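Local atomic coordinates of transcriptional regulator ComR (Streptococcus vestibularis F0396, PDB entry 6HU8), a protein that acts as a pheromone-responsive regulator of competence in the RNPP family and probably binds DNA through its helix-turn-helix domain. Residues M81-I86 with D199-I204; K177-K182 with L220-D225; E269-A274 with A292-D297. All coordinates share one frame; numbering follows the deposited sequence.

Overall arrangement
From the N terminus the chain first passes the sequence range of the helix-turn-helix family; all three contacts lie further on, within the tetratricopeptide range. Contact 1 closes the longest loop, bringing helix 76-87 against the start of helix 200-219 across 112 intervening residues, 74 of them helical. Contact 2 opens inside that loop and closes beyond it, so the two cross: helix 200-219 begins at contact 1 and ends at contact 2, which joins two inter-helix loops. Their centres lie 29 Å apart, on opposite sides of the chain's centre. Contact 3 follows in series and pairs the successive helices 264-279 and 285-296 near the C terminus.

Contact 1. Residues M81-I86 with D199-I204; sequences MKNRLI and DDAYNI
I86 and A201 form the tight part of this contact, where their CA atoms come within 5.6 Å of each other. The CG2 branch of I86, anti to the backbone N, reaches the carbonyl of A201 with CG2 3.5 Å from O, and lies 4.2 Å from A201 CB. One turn further along the second helix, I204 answers in kind: its CG2 methyl lies 3.5 Å from the backbone O of I86. Each isoleucine thus sets a methyl against a carbonyl oxygen of the other helix. The small A201, whose CB points toward helix 76-87, fits an approach of 9.1 Å between the segment axes at a crossing angle of 44°. This is helix packing within the tetratricopeptide domain, but between helices far apart in sequence, with helix 160-173 also touching I86 through T160 and L164. I204 in turn touches F242 and Y245. The looser side lies at N83 and D199, both partly exposed, where the N83 side chain comes near A201. D199 is the N-cap of helix 200-219, its OD1 accepting a weak hydrogen bond, a capping bond, from Y202 N at 3.4 Å.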
loop_
_atom_site.group_PDB
_atom_site.type_symbol
_atom_site.label_atom_id
_atom_site.label_comp_id
_atom_site.label_asym_id
_atom_site.label_seq_id
_atom_site.Cartn_x
_atom_site.Cartn_y
_atom_site.Cartn_z
ATOM N N MET A 81 9.730 12.708 -6.321
ATOM C CA MET A 81 9.797 11.560 -7.222
ATOM C C MET A 81 8.911 10.412 -6.747
ATOM O O MET A 81 8.302 9.715 -7.565
ATOM C CB MET A 81 11.235 11.081 -7.372
ATOM C CG MET A 81 12.137 12.103 -8.033
ATOM S SD MET A 81 13.844 11.549 -8.129
ATOM C CE MET A 81 13.698 10.161 -9.247
ATOM N N LYS A 82 8.832 10.217 -5.432
ATOM C CA LYS A 82 7.898 9.241 -4.872
ATOM C C LYS A 82 6.469 9.636 -5.210
ATOM O O LYS A 82 5.659 8.797 -5.627
ATOM C CB LYS A 82 8.065 9.109 -3.355
ATOM C CG LYS A 82 7.130 8.078 -2.695
ATOM C CD LYS A 82 7.282 8.088 -1.150
ATOM C CE LYS A 82 6.329 7.102 -0.451
ATOM N NZ LYS A 82 6.382 7.212 1.054
ATOM N N ASN A 83 6.162 10.916 -5.043
ATOM C CA ASN A 83 4.829 11.406 -5.374
ATOM C C ASN A 83 4.498 11.164 -6.849
ATOM O O ASN A 83 3.434 10.638 -7.162
ATOM C CB ASN A 83 4.703 12.897 -5.029
ATOM C CG ASN A 83 3.273 13.419 -5.167
ATOM O OD1 ASN A 83 2.376 12.992 -4.444
ATOM N ND2 ASN A 83 3.065 14.362 -6.083
ATOM N N ARG A 84 5.409 11.528 -7.749
ATOM C CA ARG A 84 5.187 11.300 -9.180
ATOM C C ARG A 84 4.997 9.815 -9.491
ATOM O O ARG A 84 4.091 9.443 -10.248
ATOM C CB ARG A 84 6.348 11.860 -10.008
ATOM C CG ARG A 84 6.328 13.376 -10.161
ATOM C CD ARG A 84 7.534 13.877 -10.949
ATOM N NE ARG A 84 8.080 15.098 -10.361
ATOM C CZ ARG A 84 9.339 15.228 -9.956
ATOM N NH1 ARG A 84 9.761 16.369 -9.417
ATOM N NH2 ARG A 84 10.183 14.214 -10.088
ATOM N N LEU A 85 5.850 8.982 -8.896
ATOM C CA LEU A 85 5.795 7.521 -9.040
ATOM C C LEU A 85 4.440 6.911 -8.654
ATOM O O LEU A 85 3.861 6.131 -9.409
ATOM C CB LEU A 85 6.910 6.872 -8.190
ATOM C CG LEU A 85 6.741 5.390 -7.832
ATOM C CD1 LEU A 85 6.727 4.538 -9.086
ATOM C CD2 LEU A 85 7.820 4.881 -6.858
ATOM N N ILE A 86 3.951 7.254 -7.468
ATOM C CA ILE A 86 2.721 6.680 -6.936
ATOM C C ILE A 86 1.493 7.137 -7.719
ATOM O O ILE A 86 0.515 6.396 -7.838
ATOM C CB ILE A 86 2.557 7.040 -5.445
ATOM C CG1 ILE A 86 3.720 6.454 -4.637
ATOM C CG2 ILE A 86 1.212 6.547 -4.896
ATOM C CD1 ILE A 86 3.517 6.494 -3.151
ATOM N N ASP A 199 -5.319 14.917 -2.235
ATOM C CA ASP A 199 -3.996 14.321 -2.351
ATOM C C ASP A 199 -4.128 13.118 -3.257
ATOM O O ASP A 199 -4.548 12.031 -2.821
ATOM C CB ASP A 199 -3.445 13.929 -0.980
ATOM C CG ASP A 199 -2.079 13.249 -1.050
ATOM O OD1 ASP A 199 -1.465 13.183 -2.134
ATOM O OD2 ASP A 199 -1.606 12.796 0.007
ATOM N N ASP A 200 -3.790 13.328 -4.525
ATOM C CA ASP A 200 -3.958 12.301 -5.550
ATOM C C ASP A 200 -3.110 11.056 -5.268
ATOM O O ASP A 200 -3.586 9.943 -5.451
ATOM C CB ASP A 200 -3.616 12.864 -6.929
ATOM C CG ASP A 200 -4.658 13.862 -7.433
ATOM O OD1 ASP A 200 -5.724 14.025 -6.794
ATOM O OD2 ASP A 200 -4.409 14.469 -8.492
ATOM N N ALA A 201 -1.864 11.248 -4.833
ATOM C CA ALA A 201 -0.997 10.119 -4.508
ATOM C C ALA A 201 -1.665 9.217 -3.479
ATOM O O ALA A 201 -1.709 7.987 -3.642
ATOM C CB ALA A 201 0.344 10.602 -3.995
ATOM N N TYR A 202 -2.202 9.836 -2.428
ATOM C CA TYR A 202 -2.859 9.089 -1.362
ATOM C C TYR A 202 -4.116 8.410 -1.895
ATOM O O TYR A 202 -4.386 7.224 -1.616
ATOM C CB TYR A 202 -3.210 10.010 -0.184
ATOM C CG TYR A 202 -3.858 9.276 0.980
ATOM C CD1 TYR A 202 -3.086 8.712 1.992
ATOM C CD2 TYR A 202 -5.238 9.139 1.060
ATOM C CE1 TYR A 202 -3.673 8.046 3.052
ATOM C CE2 TYR A 202 -5.828 8.470 2.111
ATOM C CZ TYR A 202 -5.044 7.925 3.103
ATOM O OH TYR A 202 -5.633 7.248 4.152
ATOM N N ASN A 203 -4.888 9.161 -2.672
ATOM C CA ASN A 203 -6.140 8.640 -3.196
ATOM C C ASN A 203 -5.904 7.526 -4.205
ATOM O O ASN A 203 -6.721 6.619 -4.317
ATOM C CB ASN A 203 -6.967 9.753 -3.819
ATOM C CG ASN A 203 -7.492 10.718 -2.788
ATOM O OD1 ASN A 203 -7.490 10.422 -1.595
ATOM N ND2 ASN A 203 -7.941 11.880 -3.234
ATOM N N ILE A 204 -4.792 7.573 -4.930
ATOM C CA ILE A 204 -4.498 6.478 -5.852
ATOM C C ILE A 204 -4.168 5.193 -5.076
ATOM O O ILE A 204 -4.628 4.113 -5.441
ATOM C CB ILE A 204 -3.360 6.838 -6.806
ATOM C CG1 ILE A 204 -3.869 7.883 -7.804
ATOM C CG2 ILE A 204 -2.909 5.630 -7.573
ATOM C CD1 ILE A 204 -2.939 8.165 -8.966
#

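Contact 2. Residues K177-K182 with L220-D225; sequences KQYDKK and LESFKD
K177 and L220 bring the two backbones to 5.8 Å between CA atoms, after which the segments diverge, their end-to-end directions 42° apart and K181 CA already 9.2 Å from S222 CA. L220 carries the apolar part. Its CD1 methyl sits over the centre of the Y179 ring, 3.7 Å from the centroid and only 2° off the ring normal, a CH-pi contact in which all six ring carbons are about equally far from the methyl. CB of L220 lies against CE1 and CZ on the same face, while CD2 reaches past CD1 of Y179 toward CA of K177. Two waters lie near the ring plane at the phenol oxygen. The first is bound to Y179 OH at 2.7 Å and may bridge to S222 OG, though that second link is very short; the other donates to L220 O at 2.9 Å, but its implausibly short approach to Y179 OH is doubtful. Beyond this, K181 NZ and K224 NZ stand 3.8 Å apart, and D185, a long and weak ion-pair partner of both, probably eases their repulsion. F184 meets the Y179 ring edge-to-face. On the second segment, E221, with positive phi, is the C' residue of the Schellman motif that ends helix 200-219; on the first, D180 is the N-cap of helix 181-192, so the contact joins two inter-helix turns of the helical tetratricopeptide domain.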
loop_
_atom_site.group_PDB
_atom_site.type_symbol
_atom_site.label_atom_id
_atom_site.label_comp_id
_atom_site.label_asym_id
_atom_site.label_seq_id
_atom_site.Cartn_x
_atom_site.Cartn_y
_atom_site.Cartn_z
ATOM N N LYS A 177 -8.226 -19.253 -1.317
ATOM C CA LYS A 177 -9.633 -19.414 -0.993
ATOM C C LYS A 177 -9.856 -19.512 0.521
ATOM O O LYS A 177 -10.965 -19.246 0.997
ATOM C CB LYS A 177 -10.226 -20.622 -1.723
ATOM C CG LYS A 177 -11.738 -20.709 -1.588
ATOM C CD LYS A 177 -12.421 -21.537 -2.688
ATOM C CE LYS A 177 -11.673 -21.531 -4.024
ATOM N NZ LYS A 177 -12.570 -21.952 -5.172
ATOM N N GLN A 178 -8.830 -19.870 1.290
ATOM C CA GLN A 178 -8.934 -19.666 2.733
ATOM C C GLN A 178 -7.973 -18.588 3.223
ATOM O O GLN A 178 -6.881 -18.410 2.688
ATOM C CB GLN A 178 -8.720 -20.965 3.508
ATOM C CG GLN A 178 -10.025 -21.433 4.142
ATOM C CD GLN A 178 -10.881 -20.262 4.655
ATOM O OE1 GLN A 178 -11.878 -19.880 4.028
ATOM N NE2 GLN A 178 -10.498 -19.700 5.799
ATOM N N TYR A 179 -8.410 -17.877 4.256
ATOM C CA TYR A 179 -7.748 -16.664 4.710
ATOM C C TYR A 179 -8.189 -16.356 6.130
ATOM O O TYR A 179 -9.260 -16.786 6.563
ATOM C CB TYR A 179 -8.076 -15.484 3.773
ATOM C CG TYR A 179 -9.548 -15.078 3.769
ATOM C CD1 TYR A 179 -10.537 -15.937 3.268
ATOM C CD2 TYR A 179 -9.948 -13.843 4.264
ATOM C CE1 TYR A 179 -11.887 -15.572 3.270
ATOM C CE2 TYR A 179 -11.290 -13.466 4.270
ATOM C CZ TYR A 179 -12.256 -14.338 3.770
ATOM O OH TYR A 179 -13.582 -13.976 3.778
ATOM N N ASP A 180 -7.359 -15.619 6.855
ATOM C CA ASP A 180 -7.700 -15.171 8.198
ATOM C C ASP A 180 -8.820 -14.147 8.074
ATOM O O ASP A 180 -8.576 -12.983 7.748
ATOM C CB ASP A 180 -6.475 -14.580 8.903
ATOM C CG ASP A 180 -6.728 -14.265 10.375
ATOM O OD1 ASP A 180 -7.873 -13.907 10.732
ATOM O OD2 ASP A 180 -5.766 -14.358 11.178
ATOM N N LYS A 181 -10.043 -14.582 8.352
ATOM C CA LYS A 181 -11.216 -13.766 8.099
ATOM C C LYS A 181 -11.279 -12.569 9.032
ATOM O O LYS A 181 -11.782 -11.515 8.653
ATOM C CB LYS A 181 -12.490 -14.609 8.237
ATOM C CG LYS A 181 -13.615 -14.204 7.302
ATOM C CD LYS A 181 -14.803 -15.160 7.414
ATOM C CE LYS A 181 -15.657 -14.854 8.643
ATOM N NZ LYS A 181 -16.274 -13.496 8.551
ATOM N N LYS A 182 -10.766 -12.732 10.249
ATOM C CA LYS A 182 -10.780 -11.655 11.239
ATOM C C LYS A 182 -9.895 -10.496 10.798
ATOM O O LYS A 182 -10.276 -9.319 10.921
ATOM C CB LYS A 182 -10.323 -12.162 12.612
ATOM C CG LYS A 182 -11.244 -13.210 13.227
ATOM C CD LYS A 182 -10.641 -13.823 14.504
ATOM C CE LYS A 182 -11.276 -15.191 14.795
ATOM N NZ LYS A 182 -10.827 -15.813 16.080
ATOM N N LEU A 220 -13.310 -14.358 -2.644
ATOM C CA LEU A 220 -13.344 -15.003 -1.333
ATOM C C LEU A 220 -14.785 -15.201 -0.868
ATOM O O LEU A 220 -15.025 -15.727 0.220
ATOM C CB LEU A 220 -12.562 -14.176 -0.302
ATOM C CG LEU A 220 -11.080 -13.977 -0.604
ATOM C CD1 LEU A 220 -10.416 -13.119 0.476
ATOM C CD2 LEU A 220 -10.382 -15.337 -0.738
ATOM N N GLU A 221 -15.727 -14.773 -1.710
ATOM C CA GLU A 221 -17.154 -14.768 -1.396
ATOM C C GLU A 221 -17.424 -14.115 -0.042
ATOM O O GLU A 221 -18.055 -14.687 0.848
ATOM C CB GLU A 221 -17.728 -16.193 -1.451
ATOM C CG GLU A 221 -18.437 -16.484 -2.776
ATOM C CD GLU A 221 -18.371 -17.950 -3.201
ATOM O OE1 GLU A 221 -18.122 -18.831 -2.343
ATOM O OE2 GLU A 221 -18.571 -18.214 -4.411
ATOM N N SER A 222 -16.936 -12.895 0.094
ATOM C CA SER A 222 -17.183 -12.080 1.269
ATOM C C SER A 222 -18.039 -10.895 0.836
ATOM O O SER A 222 -17.561 -9.766 0.774
ATOM C CB SER A 222 -15.861 -11.616 1.883
ATOM O OG SER A 222 -16.066 -10.754 2.992
ATOM N N PHE A 223 -19.303 -11.154 0.524
ATOM C CA PHE A 223 -20.103 -10.159 -0.191
ATOM C C PHE A 223 -20.696 -9.068 0.701
ATOM O O PHE A 223 -21.245 -8.076 0.189
ATOM C CB PHE A 223 -21.209 -10.857 -0.987
ATOM C CG PHE A 223 -20.707 -11.554 -2.222
ATOM C CD1 PHE A 223 -20.219 -10.826 -3.286
ATOM C CD2 PHE A 223 -20.694 -12.932 -2.302
ATOM C CE1 PHE A 223 -19.746 -11.455 -4.420
ATOM C CE2 PHE A 223 -20.220 -13.567 -3.429
ATOM C CZ PHE A 223 -19.751 -12.823 -4.493
ATOM N N LYS A 224 -20.565 -9.219 2.021
ATOM C CA LYS A 224 -21.061 -8.190 2.934
ATOM C C LYS A 224 -20.341 -6.867 2.674
ATOM O O LYS A 224 -19.126 -6.848 2.481
ATOM C CB LYS A 224 -20.895 -8.611 4.396
ATOM C CG LYS A 224 -19.440 -8.801 4.851
ATOM C CD LYS A 224 -19.276 -8.476 6.335
ATOM C CE LYS A 224 -17.982 -9.058 6.902
ATOM N NZ LYS A 224 -18.037 -10.549 6.940
ATOM N N ASP A 225 -21.111 -5.778 2.640
ATOM C CA ASP A 225 -20.601 -4.426 2.390
ATOM C C ASP A 225 -19.996 -4.210 0.992
ATOM O O ASP A 225 -19.279 -3.216 0.787
ATOM C CB ASP A 225 -19.548 -4.036 3.444
ATOM C CG ASP A 225 -20.130 -3.931 4.839
ATOM O OD1 ASP A 225 -20.692 -2.862 5.171
ATOM O OD2 ASP A 225 -20.024 -4.920 5.598
HETATM O O HOH W 1 -14.877 -11.901 4.927
HETATM O O HOH W 2 -15.580 -15.031 2.963
#

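Contact 3. Residues E269-A274 with A292-D297; sequences ENYDKA and AEKAAD
Y271 reaches from helix 264-279 to the end of helix 285-296, with a ring face laid against K294. Its CB packs 3.8 Å from CG of K294. Next, CG and CD1 of the ring lie against K294 CB, CD2 lies near K294 CA and CG, and CE1 faces the K294 backbone N. K294 CA stands over the ring centre, 3.6 Å from the centroid and 7° off the normal, a CH-pi contact made by the backbone itself. CE2 and CZ approach D297 OD2. At the tip, OH of Y271 donates to D297 OD2 at 2.5 Å, meeting that oxygen on its anti side; ring and carboxylate planes are turned 60° apart. CG of E293 also comes to 3.3 Å from this OH. K294 and Y271 run past each other in opposite directions. With CG anti to the backbone N and the chain extended beyond it, K294 sends NZ to D272 OD1, forming a salt bridge of 2.7 Å on the syn side of the carboxylate. K255 meets the same ends as the tyrosine, with salt bridges to D297 OD2 and to E293 and a hydrogen bond with Y271 OH. The segments run antiparallel at 164°, their axes 10.3 Å apart, as two successive helices near the C-terminal end of the tetratricopeptide domain; helix 246-261 backs this pair through A254, which touches Y271, and through K255.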
loop_
_atom_site.group_PDB
_atom_site.type_symbol
_atom_site.label_atom_id
_atom_site.label_comp_id
_atom_site.label_asym_id
_atom_site.label_seq_id
_atom_site.Cartn_x
_atom_site.Cartn_y
_atom_site.Cartn_z
ATOM N N GLU A 269 -26.633 -3.146 -17.268
ATOM C CA GLU A 269 -26.635 -1.702 -17.017
ATOM C C GLU A 269 -25.278 -1.222 -16.499
ATOM O O GLU A 269 -24.760 -0.190 -16.944
ATOM C CB GLU A 269 -27.743 -1.338 -16.017
ATOM C CG GLU A 269 -29.158 -1.609 -16.568
ATOM C CD GLU A 269 -30.261 -1.386 -15.548
ATOM O OE1 GLU A 269 -29.944 -1.182 -14.355
ATOM O OE2 GLU A 269 -31.449 -1.428 -15.945
ATOM N N ASN A 270 -24.692 -1.975 -15.569
ATOM C CA ASN A 270 -23.411 -1.593 -14.983
ATOM C C ASN A 270 -22.254 -1.707 -15.982
ATOM O O ASN A 270 -21.381 -0.826 -16.017
ATOM C CB ASN A 270 -23.138 -2.425 -13.726
ATOM C CG ASN A 270 -24.065 -2.045 -12.574
ATOM O OD1 ASN A 270 -24.438 -0.875 -12.430
ATOM N ND2 ASN A 270 -24.437 -3.016 -11.756
ATOM N N TYR A 271 -22.259 -2.743 -16.823
ATOM C CA TYR A 271 -21.280 -2.803 -17.915
ATOM C C TYR A 271 -21.474 -1.634 -18.879
ATOM O O TYR A 271 -20.493 -1.071 -19.378
ATOM C CB TYR A 271 -21.373 -4.118 -18.690
ATOM C CG TYR A 271 -20.425 -5.189 -18.191
ATOM C CD1 TYR A 271 -19.042 -5.025 -18.275
ATOM C CD2 TYR A 271 -20.916 -6.371 -17.653
ATOM C CE1 TYR A 271 -18.165 -6.003 -17.803
ATOM C CE2 TYR A 271 -20.049 -7.358 -17.187
ATOM C CZ TYR A 271 -18.682 -7.169 -17.269
ATOM O OH TYR A 271 -17.829 -8.152 -16.813
ATOM N N ASP A 272 -22.725 -1.263 -19.146
ATOM C CA ASP A 272 -22.979 -0.162 -20.078
ATOM C C ASP A 272 -22.492 1.169 -19.523
ATOM O O ASP A 272 -21.987 2.014 -20.280
ATOM C CB ASP A 272 -24.471 -0.055 -20.435
ATOM C CG ASP A 272 -24.899 -1.059 -21.488
ATOM O OD1 ASP A 272 -24.028 -1.729 -22.090
ATOM O OD2 ASP A 272 -26.123 -1.158 -21.739
ATOM N N LYS A 273 -22.654 1.374 -18.217
ATOM C CA LYS A 273 -22.043 2.522 -17.552
ATOM C C LYS A 273 -20.526 2.530 -17.719
ATOM O O LYS A 273 -19.933 3.576 -18.001
ATOM C CB LYS A 273 -22.383 2.534 -16.063
ATOM C CG LYS A 273 -23.778 3.030 -15.740
ATOM C CD LYS A 273 -24.023 3.003 -14.228
ATOM C CE LYS A 273 -25.466 3.390 -13.901
ATOM N NZ LYS A 273 -25.833 3.097 -12.491
ATOM N N ALA A 274 -19.891 1.373 -17.505
ATOM C CA ALA A 274 -18.454 1.234 -17.735
ATOM C C ALA A 274 -18.042 1.580 -19.170
ATOM O O ALA A 274 -17.028 2.251 -19.392
ATOM C CB ALA A 274 -17.999 -0.215 -17.391
ATOM N N ALA A 292 -15.243 -6.036 -24.479
ATOM C CA ALA A 292 -14.900 -7.451 -24.584
ATOM C C ALA A 292 -15.248 -8.205 -23.300
ATOM O O ALA A 292 -15.611 -9.377 -23.345
ATOM C CB ALA A 292 -13.437 -7.612 -24.896
ATOM N N GLU A 293 -15.119 -7.539 -22.156
ATOM C CA GLU A 293 -15.362 -8.201 -20.872
ATOM C C GLU A 293 -16.862 -8.434 -20.678
ATOM O O GLU A 293 -17.283 -9.486 -20.185
ATOM C CB GLU A 293 -14.787 -7.375 -19.724
ATOM C CG GLU A 293 -14.895 -8.041 -18.364
ATOM C CD GLU A 293 -13.853 -9.139 -18.160
ATOM O OE1 GLU A 293 -12.983 -9.293 -19.045
ATOM O OE2 GLU A 293 -13.896 -9.842 -17.121
ATOM N N LYS A 294 -17.662 -7.443 -21.079
ATOM C CA LYS A 294 -19.118 -7.544 -21.090
ATOM C C LYS A 294 -19.563 -8.743 -21.919
ATOM O O LYS A 294 -20.465 -9.496 -21.530
ATOM C CB LYS A 294 -19.747 -6.253 -21.652
ATOM C CG LYS A 294 -21.271 -6.310 -21.805
ATOM C CD LYS A 294 -21.823 -5.096 -22.568
ATOM C CE LYS A 294 -23.340 -5.082 -22.523
ATOM N NZ LYS A 294 -23.955 -4.040 -23.418
ATOM N N ALA A 295 -18.913 -8.925 -23.064
ATOM C CA ALA A 295 -19.298 -9.989 -23.985
ATOM C C ALA A 295 -18.875 -11.345 -23.457
ATOM O O ALA A 295 -19.587 -12.331 -23.626
ATOM C CB ALA A 295 -18.704 -9.745 -25.360
ATOM N N ALA A 296 -17.714 -11.399 -22.812
ATOM C CA ALA A 296 -17.232 -12.656 -22.253
ATOM C C ALA A 296 -18.067 -13.070 -21.036
ATOM O O ALA A 296 -18.076 -14.237 -20.648
ATOM C CB ALA A 296 -15.763 -12.547 -21.879
ATOM N N ASP A 297 -18.762 -12.113 -20.427
ATOM C CA ASP A 297 -19.650 -12.430 -19.315
ATOM C C ASP A 297 -21.047 -12.749 -19.793
ATOM O O ASP A 297 -21.966 -12.919 -18.979
ATOM C CB ASP A 297 -19.677 -11.291 -18.291
ATOM C CG ASP A 297 -18.741 -11.556 -17.122
ATOM O OD1 ASP A 297 -18.405 -12.743 -16.920
ATOM O OD2 ASP A 297 -18.343 -10.606 -16.399
#